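Local coordinates for metallo-beta-lactamase (Simiduia agarivorans, PDB 6MFI), which probably hydrolyses beta-lactam antibiotics with the help of two zinc ions, as expected of a B3 metallo-beta-lactamase, at residues 31-36 with 257-262; 51-56 with 246-251. One frame throughout, in Å; residues are numbered along the deposited sequence.

Contact 1 of 2, residues 31-36 with 257-262; sequences EHWVDS and SQMRQR
Val34 and Arg260 have the nearest CA atoms across segments 31-36 and 257-262, 6.1 Å apart, where helix 30-36 meets helix 259-265. The long side chain of Arg260 spans from helix 259-265 to the last turn of helix 30-36, and it illustrates how an arginine can serve an interface with its aliphatic stem and its charged head at once. CG stands anti to the backbone N (chi1 -173°) and the chain runs on extended to NE, which carries the head across to the C-terminal part of helix 30-36. There CG1 of Val34 rests over the centre of one face of the guanidinium, 3.6 Å from Arg260 CZ. The bond from Arg260 NH2 to Val34 O, 3.0 Å long, is weak, being bent to 126° at the hydrogen. The stronger partner of the head lies just past the segment: NE donates to the carbonyl O of Cys37, a residue of the Cys37-Cys62 disulfide. Further down the stem, Arg260 CB meets the rim of the Trp33 indole close to the ring plane, 3.8 Å from CZ3, and the guanidinium plane is turned 50° from that of the ring. Met259 approaches the same indole differently. Its CE methyl sits above one face, displaced toward the rim, and comes within 4.2 Å of Trp33 CZ2. Phe50, edge-to-face, and Tyr58 add aromatic contacts to this tryptophan. The chemistry is thus divided: a buried indole takes the methyl of Met259 and the methylenes of Arg260, while the guanidinium turns to the carbonyls of Val34, weakly, and of Cys37, at and just past the end of helix 30-36. Its positive charge would probably be attracted to the partial negative charge of that C-terminal helix end.

Contact 2 of 2, residues 51-56 with 246-251; sequences RVLGNT and CDLLLT
Val52, whose CG1 methyl reaches both Leu248 and Leu250, belongs to a classic beta bulge: Val52 and Leu53 together face the single residue Thr56. Val52 N gives a bond of 2.9 Å to Thr56 O, and Leu53 N makes a second, weak one to the same oxygen. A type II' turn from Leu53 to Thr56 follows at once, with Gly54 at positive phi (60°). One consequence of the bulge is that two successive residues, Val52 and Leu53, both direct their CB atoms toward strand 248-250, where a regular strand would send neighbours to opposite faces. Val52 CG1 lies 3.9 Å from Leu248 CD2 and only slightly farther from CD1 of the same leucine, so it meets the end of the branch at both methyls. The same carbon stands 4.2 Å from Leu250 CD1. Leu53 comes in beside it, its CD1 being 4.2 Å from Leu248 CD1. With CG anti to the backbone N (chi1 -160°), Leu248 presents CD1 to both Val52 and Leu53 and CD2 to Val52. Contact here is between methyl groups: the axes of strands 51-53 and 248-250 come no closer than 9.8 Å, their N-to-C directions 140° apart, too far for backbone pairing. Leu208 of strand 206-210 also touches Val52, and Ile67 of strand 67-71 touches Leu250. Strand 50-53 is an outer strand of the seven-stranded sheet and 248-250 of the five-stranded one; these methyls join the two sheets where those strands face each other, at one margin of the layer between them, consistent with the alpha-beta/beta-alpha sandwich of the metallo-beta-lactamase fold.

The two contacts, their centres 14 Å apart, use neighbouring elements in mirrored order: helix 30-36 leads to strand 50-53, and far along the chain strand 248-250 leads to helix 259-265. Contact 2 therefore lies within the span of chain bracketed by contact 1. They also touch through the later pair: Ser257 OG and Thr251 OG1 are probably hydrogen-bonded at 2.8 Å, Arg262 NH2 probably bonds Leu249 O, and Met259 packs on Leu250. Contact 2 joins the two sheets, while contact 1 fastens helices beside them. Residues 252-256, which include the zinc ligand His253, link segment 246-251 to segment 257-262, so one segment of each contact borders that stretch.

Contact 1 of 2, residues 31-36 with 257-262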
loop_
_atom_site.group_PDB
_atom_site.type_symbol
_atom_site.label_atom_id
_atom_site.label_comp_id
_atom_site.label_asym_id
_atom_site.label_seq_id
_atom_site.Cartn_x
_atom_site.Cartn_y
_atom_site.Cartn_z
ATOM N N GLU A 31 1.151 -18.253 9.842
ATOM C CA GLU A 31 1.197 -19.622 9.340
ATOM C C GLU A 31 -0.148 -20.021 8.749
ATOM O O GLU A 31 -0.211 -20.647 7.685
ATOM C CB GLU A 31 1.594 -20.592 10.453
ATOM C CG GLU A 31 1.502 -22.054 10.035
ATOM C CD GLU A 31 0.878 -22.938 11.097
ATOM O OE1 GLU A 31 0.964 -22.593 12.293
ATOM O OE2 GLU A 31 0.281 -23.971 10.729
ATOM N N HIS A 32 -1.239 -19.665 9.434
ATOM C CA HIS A 32 -2.568 -19.875 8.877
ATOM C C HIS A 32 -2.760 -19.081 7.592
ATOM O O HIS A 32 -3.490 -19.519 6.696
ATOM C CB HIS A 32 -3.632 -19.493 9.906
ATOM C CG HIS A 32 -5.030 -19.823 9.486
ATOM N ND1 HIS A 32 -5.345 -20.958 8.772
ATOM C CD2 HIS A 32 -6.198 -19.165 9.679
ATOM C CE1 HIS A 32 -6.646 -20.987 8.544
ATOM N NE2 HIS A 32 -7.187 -19.909 9.084
ATOM N N TRP A 33 -2.110 -17.919 7.481
ATOM C CA TRP A 33 -2.218 -17.121 6.263
ATOM C C TRP A 33 -1.564 -17.823 5.081
ATOM O O TRP A 33 -2.112 -17.823 3.972
ATOM C CB TRP A 33 -1.596 -15.742 6.479
ATOM C CG TRP A 33 -1.970 -14.750 5.419
ATOM C CD1 TRP A 33 -2.977 -13.833 5.475
ATOM C CD2 TRP A 33 -1.344 -14.580 4.141
ATOM N NE1 TRP A 33 -3.017 -13.099 4.314
ATOM C CE2 TRP A 33 -2.025 -13.538 3.478
ATOM C CE3 TRP A 33 -0.274 -15.204 3.492
ATOM C CZ2 TRP A 33 -1.670 -13.108 2.201
ATOM C CZ3 TRP A 33 0.076 -14.776 2.225
ATOM C CH2 TRP A 33 -0.621 -13.738 1.592
ATOM N N VAL A 34 -0.386 -18.416 5.293
ATOM C CA VAL A 34 0.277 -19.155 4.221
ATOM C C VAL A 34 -0.571 -20.346 3.797
ATOM O O VAL A 34 -0.653 -20.681 2.608
ATOM C CB VAL A 34 1.687 -19.589 4.662
ATOM C CG1 VAL A 34 2.397 -20.319 3.534
ATOM C CG2 VAL A 34 2.498 -18.384 5.106
ATOM N N ASP A 35 -1.227 -20.999 4.759
ATOM C CA ASP A 35 -2.101 -22.118 4.427
ATOM C C ASP A 35 -3.404 -21.648 3.792
ATOM O O ASP A 35 -4.037 -22.407 3.048
ATOM C CB ASP A 35 -2.393 -22.948 5.678
ATOM C CG ASP A 35 -1.141 -23.560 6.279
ATOM O OD1 ASP A 35 -0.199 -23.863 5.516
ATOM O OD2 ASP A 35 -1.100 -23.739 7.515
ATOM N N SER A 36 -3.820 -20.411 4.065
ATOM C CA SER A 36 -5.094 -19.910 3.565
ATOM C C SER A 36 -4.961 -19.125 2.269
ATOM O O SER A 36 -5.901 -19.109 1.467
ATOM C CB SER A 36 -5.766 -19.021 4.616
ATOM O OG SER A 36 -5.929 -19.710 5.842
ATOM N N SER A 257 6.646 -8.464 -2.865
ATOM C CA SER A 257 7.817 -8.568 -2.002
ATOM C C SER A 257 8.026 -9.986 -1.485
ATOM O O SER A 257 8.769 -10.187 -0.519
ATOM C CB SER A 257 7.705 -7.588 -0.833
ATOM O OG SER A 257 6.438 -7.683 -0.203
ATOM N N GLN A 258 7.381 -10.972 -2.113
ATOM C CA GLN A 258 7.477 -12.373 -1.702
ATOM C C GLN A 258 7.098 -12.537 -0.233
ATOM O O GLN A 258 7.738 -13.277 0.519
ATOM C CB GLN A 258 8.874 -12.935 -1.978
ATOM C CG GLN A 258 9.319 -12.789 -3.424
ATOM C CD GLN A 258 10.504 -13.671 -3.764
ATOM O OE1 GLN A 258 10.662 -14.760 -3.213
ATOM N NE2 GLN A 258 11.342 -13.205 -4.683
ATOM N N MET A 259 6.043 -11.829 0.179
ATOM C CA MET A 259 5.608 -11.873 1.573
ATOM C C MET A 259 5.219 -13.285 1.990
ATOM O O MET A 259 5.503 -13.705 3.117
ATOM C CB MET A 259 4.437 -10.915 1.789
ATOM C CG MET A 259 4.191 -10.556 3.243
ATOM S SD MET A 259 2.831 -9.393 3.432
ATOM C CE MET A 259 1.443 -10.517 3.473
ATOM N N ARG A 260 4.563 -14.029 1.098
ATOM C CA ARG A 260 4.162 -15.391 1.434
ATOM C C ARG A 260 5.373 -16.302 1.589
ATOM O O ARG A 260 5.417 -17.135 2.502
ATOM C CB ARG A 260 3.213 -15.940 0.370
ATOM C CG ARG A 260 2.615 -17.289 0.729
ATOM C CD ARG A 260 1.846 -17.888 -0.435
ATOM N NE ARG A 260 1.189 -19.136 -0.061
ATOM C CZ ARG A 260 1.791 -20.320 -0.041
ATOM N NH1 ARG A 260 3.070 -20.424 -0.376
ATOM N NH2 ARG A 260 1.114 -21.404 0.314
ATOM N N GLN A 261 6.365 -16.162 0.706
ATOM C CA GLN A 261 7.568 -16.980 0.824
ATOM C C GLN A 261 8.360 -16.622 2.075
ATOM O O GLN A 261 8.869 -17.511 2.766
ATOM C CB GLN A 261 8.433 -16.830 -0.427
ATOM C CG GLN A 261 7.728 -17.226 -1.714
ATOM C CD GLN A 261 7.096 -16.044 -2.423
ATOM O OE1 GLN A 261 6.120 -15.464 -1.944
ATOM N NE2 GLN A 261 7.647 -15.684 -3.577
ATOM N N ARG A 262 8.469 -15.329 2.387
ATOM C CA ARG A 262 9.171 -14.923 3.601
ATOM C C ARG A 262 8.454 -15.424 4.848
ATOM O O ARG A 262 9.097 -15.769 5.847
ATOM C CB ARG A 262 9.316 -13.401 3.642
ATOM C CG ARG A 262 10.232 -12.829 2.575
ATOM C CD ARG A 262 10.321 -11.315 2.684
ATOM N NE ARG A 262 9.059 -10.666 2.342
ATOM C CZ ARG A 262 8.693 -9.465 2.777
ATOM N NH1 ARG A 262 9.494 -8.775 3.578
ATOM N NH2 ARG A 262 7.525 -8.953 2.413
#

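Contact 2 of 2, residues 51-56 with 246-251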
loop_
_atom_site.group_PDB
_atom_site.type_symbol
_atom_site.label_atom_id
_atom_site.label_comp_id
_atom_site.label_asym_id
_atom_site.label_seq_id
_atom_site.Cartn_x
_atom_site.Cartn_y
_atom_site.Cartn_z
ATOM N N ARG A 51 -0.217 -10.666 12.678
ATOM C CA ARG A 51 0.652 -9.616 13.189
ATOM C C ARG A 51 1.956 -9.586 12.403
ATOM O O ARG A 51 2.625 -10.615 12.252
ATOM C CB ARG A 51 0.934 -9.840 14.674
ATOM C CG ARG A 51 2.206 -9.179 15.179
ATOM C CD ARG A 51 2.451 -9.520 16.636
ATOM N NE ARG A 51 1.402 -8.991 17.503
ATOM C CZ ARG A 51 1.588 -8.020 18.391
ATOM N NH1 ARG A 51 2.787 -7.472 18.534
ATOM N NH2 ARG A 51 0.577 -7.598 19.136
ATOM N N VAL A 52 2.314 -8.407 11.898
ATOM C CA VAL A 52 3.589 -8.246 11.206
ATOM C C VAL A 52 4.722 -8.069 12.209
ATOM O O VAL A 52 5.649 -8.884 12.279
ATOM C CB VAL A 52 3.522 -7.068 10.217
ATOM C CG1 VAL A 52 4.870 -6.857 9.549
ATOM C CG2 VAL A 52 2.436 -7.311 9.175
ATOM N N LEU A 53 4.657 -7.001 13.008
ATOM C CA LEU A 53 5.650 -6.729 14.040
ATOM C C LEU A 53 5.146 -5.652 14.994
ATOM O O LEU A 53 4.790 -4.551 14.563
ATOM C CB LEU A 53 6.981 -6.306 13.411
ATOM C CG LEU A 53 8.220 -6.446 14.297
ATOM C CD1 LEU A 53 9.425 -6.861 13.471
ATOM C CD2 LEU A 53 8.506 -5.155 15.052
ATOM N N GLY A 54 5.114 -5.963 16.290
ATOM C CA GLY A 54 4.654 -5.021 17.294
ATOM C C GLY A 54 3.223 -4.554 17.108
ATOM O O GLY A 54 2.284 -5.352 17.169
ATOM N N ASN A 55 3.046 -3.255 16.884
ATOM C CA ASN A 55 1.728 -2.660 16.727
ATOM C C ASN A 55 1.203 -2.741 15.301
ATOM O O ASN A 55 0.103 -2.249 15.035
ATOM C CB ASN A 55 1.755 -1.195 17.180
ATOM C CG ASN A 55 2.671 -0.336 16.325
ATOM O OD1 ASN A 55 3.566 -0.842 15.645
ATOM N ND2 ASN A 55 2.447 0.972 16.353
ATOM N N THR A 56 1.952 -3.347 14.383
ATOM C CA THR A 56 1.592 -3.383 12.971
ATOM C C THR A 56 1.003 -4.743 12.622
ATOM O O THR A 56 1.573 -5.781 12.975
ATOM C CB THR A 56 2.812 -3.091 12.095
ATOM O OG1 THR A 56 3.265 -1.753 12.341
ATOM C CG2 THR A 56 2.466 -3.238 10.623
ATOM N N CYS A 246 15.184 1.004 6.089
ATOM C CA CYS A 246 14.196 0.006 5.694
ATOM C C CYS A 246 14.678 -1.368 6.140
ATOM O O CYS A 246 15.596 -1.928 5.534
ATOM C CB CYS A 246 13.984 0.065 4.187
ATOM S SG CYS A 246 12.981 -1.230 3.450
ATOM N N ASP A 247 14.064 -1.902 7.195
ATOM C CA ASP A 247 14.375 -3.241 7.677
ATOM C C ASP A 247 13.346 -4.280 7.256
ATOM O O ASP A 247 13.711 -5.436 7.027
ATOM C CB ASP A 247 14.492 -3.245 9.205
ATOM C CG ASP A 247 15.477 -2.216 9.719
ATOM O OD1 ASP A 247 16.596 -2.133 9.171
ATOM O OD2 ASP A 247 15.132 -1.489 10.675
ATOM N N LEU A 248 12.076 -3.893 7.147
ATOM C CA LEU A 248 10.998 -4.798 6.771
ATOM C C LEU A 248 10.207 -4.163 5.638
ATOM O O LEU A 248 9.870 -2.977 5.704
ATOM C CB LEU A 248 10.089 -5.096 7.970
ATOM C CG LEU A 248 9.198 -6.341 7.932
ATOM C CD1 LEU A 248 8.908 -6.817 9.343
ATOM C CD2 LEU A 248 7.895 -6.074 7.188
ATOM N N LEU A 249 9.911 -4.949 4.606
ATOM C CA LEU A 249 9.239 -4.460 3.410
ATOM C C LEU A 249 7.843 -5.058 3.296
ATOM O O LEU A 249 7.649 -6.258 3.514
ATOM C CB LEU A 249 10.049 -4.791 2.151
ATOM C CG LEU A 249 9.505 -4.234 0.834
ATOM C CD1 LEU A 249 9.652 -2.722 0.787
ATOM C CD2 LEU A 249 10.207 -4.879 -0.351
ATOM N N LEU A 250 6.876 -4.211 2.950
ATOM C CA LEU A 250 5.499 -4.622 2.718
ATOM C C LEU A 250 5.002 -3.991 1.426
ATOM O O LEU A 250 5.381 -2.869 1.080
ATOM C CB LEU A 250 4.584 -4.222 3.884
ATOM C CG LEU A 250 4.768 -5.000 5.188
ATOM C CD1 LEU A 250 3.917 -4.399 6.296
ATOM C CD2 LEU A 250 4.433 -6.470 4.987
ATOM N N THR A 251 4.148 -4.719 0.713
ATOM C CA THR A 251 3.675 -4.283 -0.591
ATOM C C THR A 251 2.164 -4.433 -0.692
ATOM O O THR A 251 1.589 -5.367 -0.124
ATOM C CB THR A 251 4.341 -5.087 -1.717
ATOM O OG1 THR A 251 4.215 -6.489 -1.450
ATOM C CG2 THR A 251 5.816 -4.725 -1.825
#